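Local atomic coordinates of putative sugar ABC transporter (Yersinia enterocolitica subsp. enterocolitica 8081, PDB entry 5ULB), a protein that probably binds methylthioribose-type sugars in the periplasm for an ABC transporter, and holds methylseleno-ribose in its pocket. Residues P253-V258 with I293-L298. Residues are numbered along the deposited sequence; the frame is centred on the assembly and turned at random.
Sequences PWKVSV and IPQALL
Where strand 254-259 begins, Trp254 meets 293-298 through its backbone: the Gln295 side chain, CG anti to the backbone N (chi1 177°) and extended beyond, brings its flat amide under the Trp254 carbonyl, so that Trp254 O sits over the amide face, 3.2 Å from Gln295 CD. From there NE2 cannot point an N-H at it, and no hydrogen bond forms; NE2 donates instead to the backbone oxygens of Met247 and Ser252, which fixes the reach of the chain. The indole itself turns away and packs on helices 214-226 and 241-248, while its NE1 donates to Ser257 OG at 3.0 Å, with the oxygen 21° out of the ring plane. Lys255, bent at chi2, chi3 and chi4, crosses Gln295 obliquely, and its CD rests 3.3 Å from Gln295 OE1, methylene against amide oxygen. Gln295 N, in the first residue of helix 295-299, reaches Lys255 O at 3.0 Å from above the carbonyl plane, off a lone pair. Val256 forms a non-hydrogen-bonded pair with Pro294, the N-cap residue; with CG2 anti to its backbone N, that methyl sits 3.4 Å from Ile293 O, which Val256 CA also approaches in a CH...O contact. Ser257 then closes a hydrogen-bonded antiparallel pair with Ile293: Ser257 N meets Ile293 O in the carbonyl plane, and Ile293 N lies 2.8 Å from Ser257 O, nearly along the C=O axis. Second shell to the sugar, Ser257 links the indole, through OG, to the backbone of pocket-lining Asp238. Strand 254-259 ends the parallel run 233-237, 208-211, 143-148 and 173-179; 285-294 is its one antiparallel neighbour, with 118-122 on the other side, consistent with the two-lobed alpha/beta fold of periplasmic sugar-binding proteins.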
ATOM      1  N   PRO A 253      14.672  -8.377  15.232  1.00 14.19           N
ATOM      2  CA  PRO A 253      13.787  -7.573  16.078  1.00 16.30           C
ATOM      3  C   PRO A 253      12.430  -7.266  15.424  1.00 14.65           C
ATOM      4  O   PRO A 253      11.668  -6.512  15.981  1.00 15.13           O
ATOM      5  CB  PRO A 253      14.549  -6.295  16.261  1.00 20.77           C
ATOM      6  CG  PRO A 253      15.349  -6.147  15.125  1.00 21.47           C
ATOM      7  CD  PRO A 253      15.687  -7.499  14.650  1.00 17.10           C
ATOM      8  N   TRP A 254      12.121  -7.837  14.262  1.00 12.88           N
ATOM      9  CA  TRP A 254      10.905  -7.449  13.512  1.00 13.29           C
ATOM     10  C   TRP A 254       9.714  -8.282  14.026  1.00 12.22           C
ATOM     11  O   TRP A 254       9.526  -9.415  13.621  1.00 12.80           O
ATOM     12  CB  TRP A 254      11.131  -7.674  12.005  1.00 13.50           C
ATOM     13  CG  TRP A 254      10.062  -7.071  11.109  1.00 13.82           C
ATOM     14  CD1 TRP A 254       8.683  -7.055  11.264  1.00 16.09           C
ATOM     15  CD2 TRP A 254      10.261  -6.321   9.914  1.00 11.06           C
ATOM     16  NE1 TRP A 254       8.098  -6.407  10.251  1.00 14.70           N
ATOM     17  CE2 TRP A 254       9.026  -5.938   9.404  1.00 11.08           C
ATOM     18  CE3 TRP A 254      11.421  -5.957   9.181  1.00 12.42           C
ATOM     19  CZ2 TRP A 254       8.886  -5.191   8.229  1.00 11.35           C
ATOM     20  CZ3 TRP A 254      11.286  -5.187   8.074  1.00 13.15           C
ATOM     21  CH2 TRP A 254      10.046  -4.843   7.622  1.00 13.27           C
ATOM     22  N   LYS A 255       8.940  -7.700  14.943  1.00 11.48           N
ATOM     23  CA  LYS A 255       7.943  -8.429  15.704  1.00 12.12           C
ATOM     24  C   LYS A 255       6.591  -8.619  15.017  1.00 11.79           C
ATOM     25  O   LYS A 255       5.957  -9.653  15.244  1.00 13.49           O
ATOM     26  CB  LYS A 255       7.696  -7.719  17.044  1.00 14.27           C
ATOM     27  CG  LYS A 255       8.788  -7.580  17.942  1.00 17.88           C
ATOM     28  CD  LYS A 255       9.639  -8.797  18.029  1.00 28.58           C
ATOM     29  CE  LYS A 255       9.083  -9.620  19.035  1.00 39.28           C
ATOM     30  NZ  LYS A 255      10.129  -9.479  20.152  1.00 62.41           N
ATOM     31  N   VAL A 256       6.178  -7.658  14.211  1.00 11.61           N
ATOM     32  CA  VAL A 256       4.840  -7.726  13.622  1.00 11.22           C
ATOM     33  C   VAL A 256       4.838  -6.873  12.378  1.00  9.36           C
ATOM     34  O   VAL A 256       5.484  -5.823  12.325  1.00 10.65           O
ATOM     35  CB  VAL A 256       3.774  -7.330  14.532  1.00 15.20           C
ATOM     36  CG1 VAL A 256       3.718  -5.852  14.875  1.00 17.04           C
ATOM     37  CG2 VAL A 256       2.351  -7.704  14.083  1.00 15.98           C
ATOM     38  N   SER A 257       4.017  -7.315  11.405  1.00 10.46           N
ATOM     39  CA  SER A 257       3.638  -6.502  10.257  1.00 10.04           C
ATOM     40  C   SER A 257       2.109  -6.591  10.205  1.00 10.48           C
ATOM     41  O   SER A 257       1.551  -7.702  10.206  1.00 12.32           O
ATOM     42  CB  SER A 257       4.160  -7.011   8.930  1.00 11.96           C
ATOM     43  OG  SER A 257       5.520  -6.567   8.711  1.00 15.86           O
ATOM     44  N   VAL A 258       1.444  -5.468  10.031  1.00  8.32           N
ATOM     45  CA  VAL A 258       0.000  -5.404   9.852  1.00  8.70           C
ATOM     46  C   VAL A 258      -0.210  -4.917   8.398  1.00  7.56           C
ATOM     47  O   VAL A 258       0.324  -3.842   8.091  1.00  9.88           O
ATOM     48  CB  VAL A 258      -0.664  -4.494  10.890  1.00  9.62           C
ATOM     49  CG1 VAL A 258      -2.158  -4.561  10.691  1.00 10.77           C
ATOM     50  CG2 VAL A 258      -0.307  -4.943  12.289  1.00 10.89           C
ATOM     51  N   ILE A 293       0.336 -10.002  11.147  1.00 12.01           N
ATOM     52  CA  ILE A 293       1.243 -11.095  10.864  1.00 13.04           C
ATOM     53  C   ILE A 293       2.335 -11.100  11.944  1.00 14.86           C
ATOM     54  O   ILE A 293       3.193 -10.249  11.954  1.00 14.04           O
ATOM     55  CB  ILE A 293       1.915 -10.967   9.468  1.00 13.56           C
ATOM     56  CG1 ILE A 293       0.880 -10.783   8.382  1.00 14.70           C
ATOM     57  CG2 ILE A 293       2.865 -12.155   9.162  1.00 16.37           C
ATOM     58  CD1 ILE A 293       1.413 -10.307   7.058  1.00 19.02           C
ATOM     59  N   PRO A 294       2.283 -12.026  12.865  1.00 14.74           N
ATOM     60  CA  PRO A 294       3.316 -12.092  13.989  1.00 14.72           C
ATOM     61  C   PRO A 294       4.584 -12.837  13.561  1.00 13.39           C
ATOM     62  O   PRO A 294       4.518 -13.837  12.881  1.00 16.31           O
ATOM     63  CB  PRO A 294       2.619 -12.829  15.131  1.00 17.20           C
ATOM     64  CG  PRO A 294       1.646 -13.729  14.383  1.00 19.88           C
ATOM     65  CD  PRO A 294       1.243 -13.079  13.075  1.00 17.02           C
ATOM     66  N   GLN A 295       5.709 -12.350  14.033  1.00 12.97           N
ATOM     67  CA  GLN A 295       6.998 -12.965  13.759  1.00 12.94           C
ATOM     68  C   GLN A 295       7.025 -14.434  14.090  1.00 15.61           C
ATOM     69  O   GLN A 295       7.568 -15.243  13.347  1.00 17.66           O
ATOM     70  CB  GLN A 295       8.061 -12.249  14.564  1.00 14.19           C
ATOM     71  CG  GLN A 295       9.458 -12.791  14.463  1.00 14.73           C
ATOM     72  CD  GLN A 295      10.467 -11.995  15.198  1.00 14.37           C
ATOM     73  OE1 GLN A 295      10.216 -11.571  16.335  1.00 19.85           O
ATOM     74  NE2 GLN A 295      11.665 -11.777  14.584  1.00 16.19           N
ATOM     75  N   ALA A 296       6.410 -14.814  15.205  1.00 16.86           N
ATOM     76  CA  ALA A 296       6.538 -16.240  15.632  1.00 18.94           C
ATOM     77  C   ALA A 296       5.931 -17.189  14.571  1.00 19.70           C
ATOM     78  O   ALA A 296       6.425 -18.327  14.404  1.00 21.89           O
ATOM     79  CB  ALA A 296       5.911 -16.460  16.929  1.00 21.89           C
ATOM     80  N   LEU A 297       4.866 -16.738  13.912  1.00 21.38           N
ATOM     81  CA  LEU A 297       4.295 -17.536  12.830  1.00 20.58           C
ATOM     82  C   LEU A 297       5.316 -17.879  11.733  1.00 19.14           C
ATOM     83  O   LEU A 297       5.385 -19.037  11.261  1.00 24.20           O
ATOM     84  CB  LEU A 297       3.009 -16.831  12.303  1.00 22.11           C
ATOM     85  CG  LEU A 297       2.259 -17.549  11.224  1.00 23.94           C
ATOM     86  CD1 LEU A 297       1.632 -18.802  11.771  1.00 29.21           C
ATOM     87  CD2 LEU A 297       1.199 -16.643  10.605  1.00 25.86           C
ATOM     88  N   LEU A 298       5.990 -16.857  11.291  1.00 16.91           N
ATOM     89  CA  LEU A 298       6.990 -17.014  10.285  1.00 18.66           C
ATOM     90  C   LEU A 298       8.170 -17.840  10.726  1.00 20.10           C
ATOM     91  O   LEU A 298       8.652 -18.709   9.970  1.00 20.71           O
ATOM     92  CB  LEU A 298       7.389 -15.647   9.706  1.00 18.74           C
ATOM     93  CG  LEU A 298       6.668 -15.192   8.486  1.00 21.48           C
ATOM     94  CD1 LEU A 298       6.877 -16.131   7.261  1.00 24.40           C
ATOM     95  CD2 LEU A 298       5.249 -15.096   8.826  1.00 18.43           C
TER